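PDB 3QWT: putative GH105 family protein from Salmonella enterica subsp. enterica serovar Paratyphi A, which is of unknown function but probably acts as a glycoside hydrolase of family GH105, whose characterised members remove unsaturated uronic acid residues from oligosaccharides. Local coordinates for residues T210-H215 with A228-N234. Numbering follows the deposited sequence.
Sequences TGLWFH and ARWARGN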
ATOM      1  N   THR A 210     -28.855 -15.283  31.830  1.00 35.33           N
ATOM      2  CA  THR A 210     -29.261 -14.004  32.412  1.00 33.83           C
ATOM      3  C   THR A 210     -28.603 -12.793  31.775  1.00 35.07           C
ATOM      4  O   THR A 210     -29.077 -11.681  31.935  1.00 38.65           O
ATOM      5  CB  THR A 210     -28.939 -13.950  33.916  1.00 36.92           C
ATOM      6  OG1 THR A 210     -27.517 -13.973  34.101  1.00 44.78           O
ATOM      7  CG2 THR A 210     -29.545 -15.130  34.628  1.00 40.82           C
ATOM      8  N   GLY A 211     -27.499 -12.997  31.069  1.00 41.51           N
ATOM      9  CA  GLY A 211     -26.764 -11.881  30.508  1.00 40.34           C
ATOM     10  C   GLY A 211     -25.714 -11.370  31.475  1.00 39.85           C
ATOM     11  O   GLY A 211     -24.767 -10.675  31.088  1.00 36.70           O
ATOM     12  N   LEU A 212     -25.874 -11.719  32.745  1.00 34.41           N
ATOM     13  CA  LEU A 212     -24.874 -11.365  33.743  1.00 37.53           C
ATOM     14  C   LEU A 212     -23.753 -12.413  33.730  1.00 40.25           C
ATOM     15  O   LEU A 212     -23.840 -13.406  33.005  1.00 41.88           O
ATOM     16  CB  LEU A 212     -25.521 -11.245  35.130  1.00 33.63           C
ATOM     17  CG  LEU A 212     -26.643 -10.201  35.184  1.00 38.92           C
ATOM     18  CD1 LEU A 212     -27.496 -10.306  36.470  1.00 41.98           C
ATOM     19  CD2 LEU A 212     -26.091  -8.784  34.998  1.00 29.51           C
ATOM     20  N   TRP A 213     -22.719 -12.205  34.544  1.00 35.77           N
ATOM     21  CA  TRP A 213     -21.561 -13.098  34.562  1.00 40.76           C
ATOM     22  C   TRP A 213     -21.353 -13.830  35.889  1.00 41.97           C
ATOM     23  O   TRP A 213     -21.676 -13.314  36.958  1.00 37.74           O
ATOM     24  CB  TRP A 213     -20.290 -12.305  34.273  1.00 37.42           C
ATOM     25  CG  TRP A 213     -20.083 -11.960  32.836  1.00 31.45           C
ATOM     26  CD1 TRP A 213     -20.994 -11.435  31.976  1.00 33.51           C
ATOM     27  CD2 TRP A 213     -18.855 -12.071  32.108  1.00 28.95           C
ATOM     28  NE1 TRP A 213     -20.414 -11.234  30.736  1.00 33.73           N
ATOM     29  CE2 TRP A 213     -19.103 -11.613  30.798  1.00 27.69           C
ATOM     30  CE3 TRP A 213     -17.574 -12.531  32.436  1.00 31.66           C
ATOM     31  CZ2 TRP A 213     -18.110 -11.596  29.812  1.00 34.89           C
ATOM     32  CZ3 TRP A 213     -16.587 -12.512  31.464  1.00 31.13           C
ATOM     33  CH2 TRP A 213     -16.864 -12.053  30.157  1.00 33.21           C
ATOM     34  N   PHE A 214     -20.773 -15.023  35.815  1.00 34.30           N
ATOM     35  CA  PHE A 214     -20.342 -15.713  37.014  1.00 32.84           C
ATOM     36  C   PHE A 214     -18.972 -15.216  37.462  1.00 37.68           C
ATOM     37  O   PHE A 214     -18.125 -14.859  36.636  1.00 26.30           O
ATOM     38  CB  PHE A 214     -20.314 -17.218  36.770  1.00 41.79           C
ATOM     39  CG  PHE A 214     -21.671 -17.797  36.497  1.00 43.79           C
ATOM     40  CD1 PHE A 214     -22.661 -17.736  37.458  1.00 41.24           C
ATOM     41  CD2 PHE A 214     -21.964 -18.374  35.274  1.00 40.93           C
ATOM     42  CE1 PHE A 214     -23.933 -18.264  37.203  1.00 43.18           C
ATOM     43  CE2 PHE A 214     -23.230 -18.898  35.019  1.00 45.05           C
ATOM     44  CZ  PHE A 214     -24.210 -18.839  35.986  1.00 41.99           C
ATOM     45  N   HIS A 215     -18.742 -15.209  38.763  1.00 34.88           N
ATOM     46  CA  HIS A 215     -17.466 -14.711  39.263  1.00 43.44           C
ATOM     47  C   HIS A 215     -16.277 -15.524  38.739  1.00 40.82           C
ATOM     48  O   HIS A 215     -15.336 -14.958  38.176  1.00 37.19           O
ATOM     49  CB  HIS A 215     -17.435 -14.646  40.796  1.00 40.00           C
ATOM     50  CG  HIS A 215     -16.178 -14.041  41.335  1.00 46.15           C
ATOM     51  ND1 HIS A 215     -15.743 -14.248  42.627  1.00 46.52           N
ATOM     52  CD2 HIS A 215     -15.261 -13.234  40.749  1.00 47.26           C
ATOM     53  CE1 HIS A 215     -14.608 -13.593  42.813  1.00 49.39           C
ATOM     54  NE2 HIS A 215     -14.297 -12.970  41.691  1.00 49.83           N
ATOM     55  N   ALA A 228     -21.875 -17.592  41.438  1.00 41.11           N
ATOM     56  CA  ALA A 228     -22.191 -16.281  41.982  1.00 42.71           C
ATOM     57  C   ALA A 228     -22.271 -15.200  40.910  1.00 43.47           C
ATOM     58  O   ALA A 228     -21.344 -15.007  40.120  1.00 42.43           O
ATOM     59  CB  ALA A 228     -21.169 -15.893  43.059  1.00 48.98           C
ATOM     60  N   ARG A 229     -23.392 -14.495  40.872  1.00 35.61           N
ATOM     61  CA  ARG A 229     -23.507 -13.384  39.954  1.00 43.90           C
ATOM     62  C   ARG A 229     -23.114 -12.151  40.744  1.00 42.57           C
ATOM     63  O   ARG A 229     -23.949 -11.335  41.139  1.00 45.73           O
ATOM     64  CB  ARG A 229     -24.906 -13.309  39.339  1.00 38.58           C
ATOM     65  CG  ARG A 229     -25.233 -14.563  38.551  1.00 42.45           C
ATOM     66  CD  ARG A 229     -26.619 -14.531  37.913  1.00 45.07           C
ATOM     67  NE  ARG A 229     -26.858 -15.743  37.136  1.00 47.48           N
ATOM     68  CZ  ARG A 229     -27.449 -16.833  37.622  1.00 44.32           C
ATOM     69  NH1 ARG A 229     -27.865 -16.849  38.872  1.00 44.07           N
ATOM     70  NH2 ARG A 229     -27.627 -17.906  36.862  1.00 41.59           N
ATOM     71  N   TRP A 230     -21.813 -12.042  40.974  1.00 32.91           N
ATOM     72  CA  TRP A 230     -21.279 -11.076  41.925  1.00 38.75           C
ATOM     73  C   TRP A 230     -21.152  -9.696  41.297  1.00 38.95           C
ATOM     74  O   TRP A 230     -20.698  -9.554  40.164  1.00 43.41           O
ATOM     75  CB  TRP A 230     -19.943 -11.576  42.465  1.00 41.97           C
ATOM     76  CG  TRP A 230     -19.234 -10.629  43.368  1.00 44.37           C
ATOM     77  CD1 TRP A 230     -19.727 -10.064  44.495  1.00 46.55           C
ATOM     78  CD2 TRP A 230     -17.878 -10.170  43.243  1.00 38.81           C
ATOM     79  NE1 TRP A 230     -18.776  -9.262  45.073  1.00 48.43           N
ATOM     80  CE2 TRP A 230     -17.628  -9.314  44.329  1.00 37.14           C
ATOM     81  CE3 TRP A 230     -16.857 -10.393  42.311  1.00 47.22           C
ATOM     82  CZ2 TRP A 230     -16.401  -8.674  44.518  1.00 41.02           C
ATOM     83  CZ3 TRP A 230     -15.624  -9.754  42.499  1.00 49.48           C
ATOM     84  CH2 TRP A 230     -15.413  -8.904  43.588  1.00 46.72           C
ATOM     85  N   ALA A 231     -21.571  -8.681  42.040  1.00 38.66           N
ATOM     86  CA  ALA A 231     -21.658  -7.325  41.507  1.00 36.24           C
ATOM     87  C   ALA A 231     -20.316  -6.753  41.041  1.00 32.65           C
ATOM     88  O   ALA A 231     -20.128  -6.484  39.851  1.00 44.69           O
ATOM     89  CB  ALA A 231     -22.312  -6.393  42.527  1.00 33.82           C
ATOM     90  N   ARG A 232     -19.387  -6.541  41.965  1.00 35.90           N
ATOM     91  CA  ARG A 232     -18.120  -5.921  41.582  1.00 36.97           C
ATOM     92  C   ARG A 232     -17.486  -6.615  40.357  1.00 38.40           C
ATOM     93  O   ARG A 232     -17.039  -5.952  39.422  1.00 43.88           O
ATOM     94  CB  ARG A 232     -17.144  -5.808  42.765  1.00 30.63           C
ATOM     95  CG  ARG A 232     -15.792  -5.203  42.323  1.00 40.14           C
ATOM     96  CD  ARG A 232     -15.117  -4.352  43.394  1.00 41.92           C
ATOM     97  NE  ARG A 232     -14.673  -5.148  44.534  1.00 50.55           N
ATOM     98  CZ  ARG A 232     -15.201  -5.067  45.748  1.00 48.76           C
ATOM     99  NH1 ARG A 232     -14.736  -5.832  46.720  1.00 52.65           N
ATOM    100  NH2 ARG A 232     -16.187  -4.214  45.993  1.00 52.86           N
ATOM    101  N   GLY A 233     -17.484  -7.945  40.354  1.00 38.51           N
ATOM    102  CA  GLY A 233     -16.905  -8.705  39.264  1.00 37.35           C
ATOM    103  C   GLY A 233     -17.511  -8.354  37.917  1.00 42.79           C
ATOM    104  O   GLY A 233     -16.789  -8.157  36.925  1.00 39.32           O
ATOM    105  N   ASN A 234     -18.842  -8.292  37.882  1.00 40.93           N
ATOM    106  CA  ASN A 234     -19.572  -7.927  36.672  1.00 35.30           C
ATOM    107  C   ASN A 234     -19.216  -6.521  36.212  1.00 32.53           C
ATOM    108  O   ASN A 234     -19.111  -6.230  35.008  1.00 36.73           O
ATOM    109  CB  ASN A 234     -21.078  -8.008  36.929  1.00 29.46           C
ATOM    110  CG  ASN A 234     -21.616  -9.396  36.713  1.00 37.39           C
ATOM    111  OD1 ASN A 234     -22.112  -9.729  35.623  1.00 35.37           O
ATOM    112  ND2 ASN A 234     -21.506 -10.233  37.742  1.00 37.66           N
TER
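Asn234, in the first turn of helix 231-248, uses its side-chain amide to hold the backbone of Trp213: OD1 accepts from Trp213 N at 2.8 Å, while ND2 donates to Trp213 O at 3.2 Å and to Trp230 O at 2.6 Å. The extended run Leu212-Phe214 is thereby tied to the start of the helix, where Trp230 is the N-cap residue. Two residues further along, His215 N donates to Ala228 O (2.9 Å). Two CA-H...O contacts close the backbones together: Arg229 CA lies 3.5 Å from Trp213 O. Phe214 CA lies 3.3 Å from Ala228 O. Arg229, centre of an inverse gamma turn, sends its guanidinium between Thr210 CG2 on one face and Phe214 CE1 on the other, its charge paired with Asp207 and Asp286. Thr210 OG1 receives Leu212 N at 3.1 Å in an ST turn and also bonds Asp207. At the other end the edge of the Trp230 six-membered ring meets the face of the His215 ring, centroids 4.6 Å apart and planes at 51°; the imidazole is fixed by Asp169 and Tyr354. A glycerol, probably from the crystallisation liquor, lies about 6 Å from the Trp230 side chain and may mark a pocket. Leu212 rests on helix 255-272, and Trp213 touches both that helix and helix 188-205. The contact thus joins helix-linking loops of the six-hairpin alpha/alpha toroid expected for GH105.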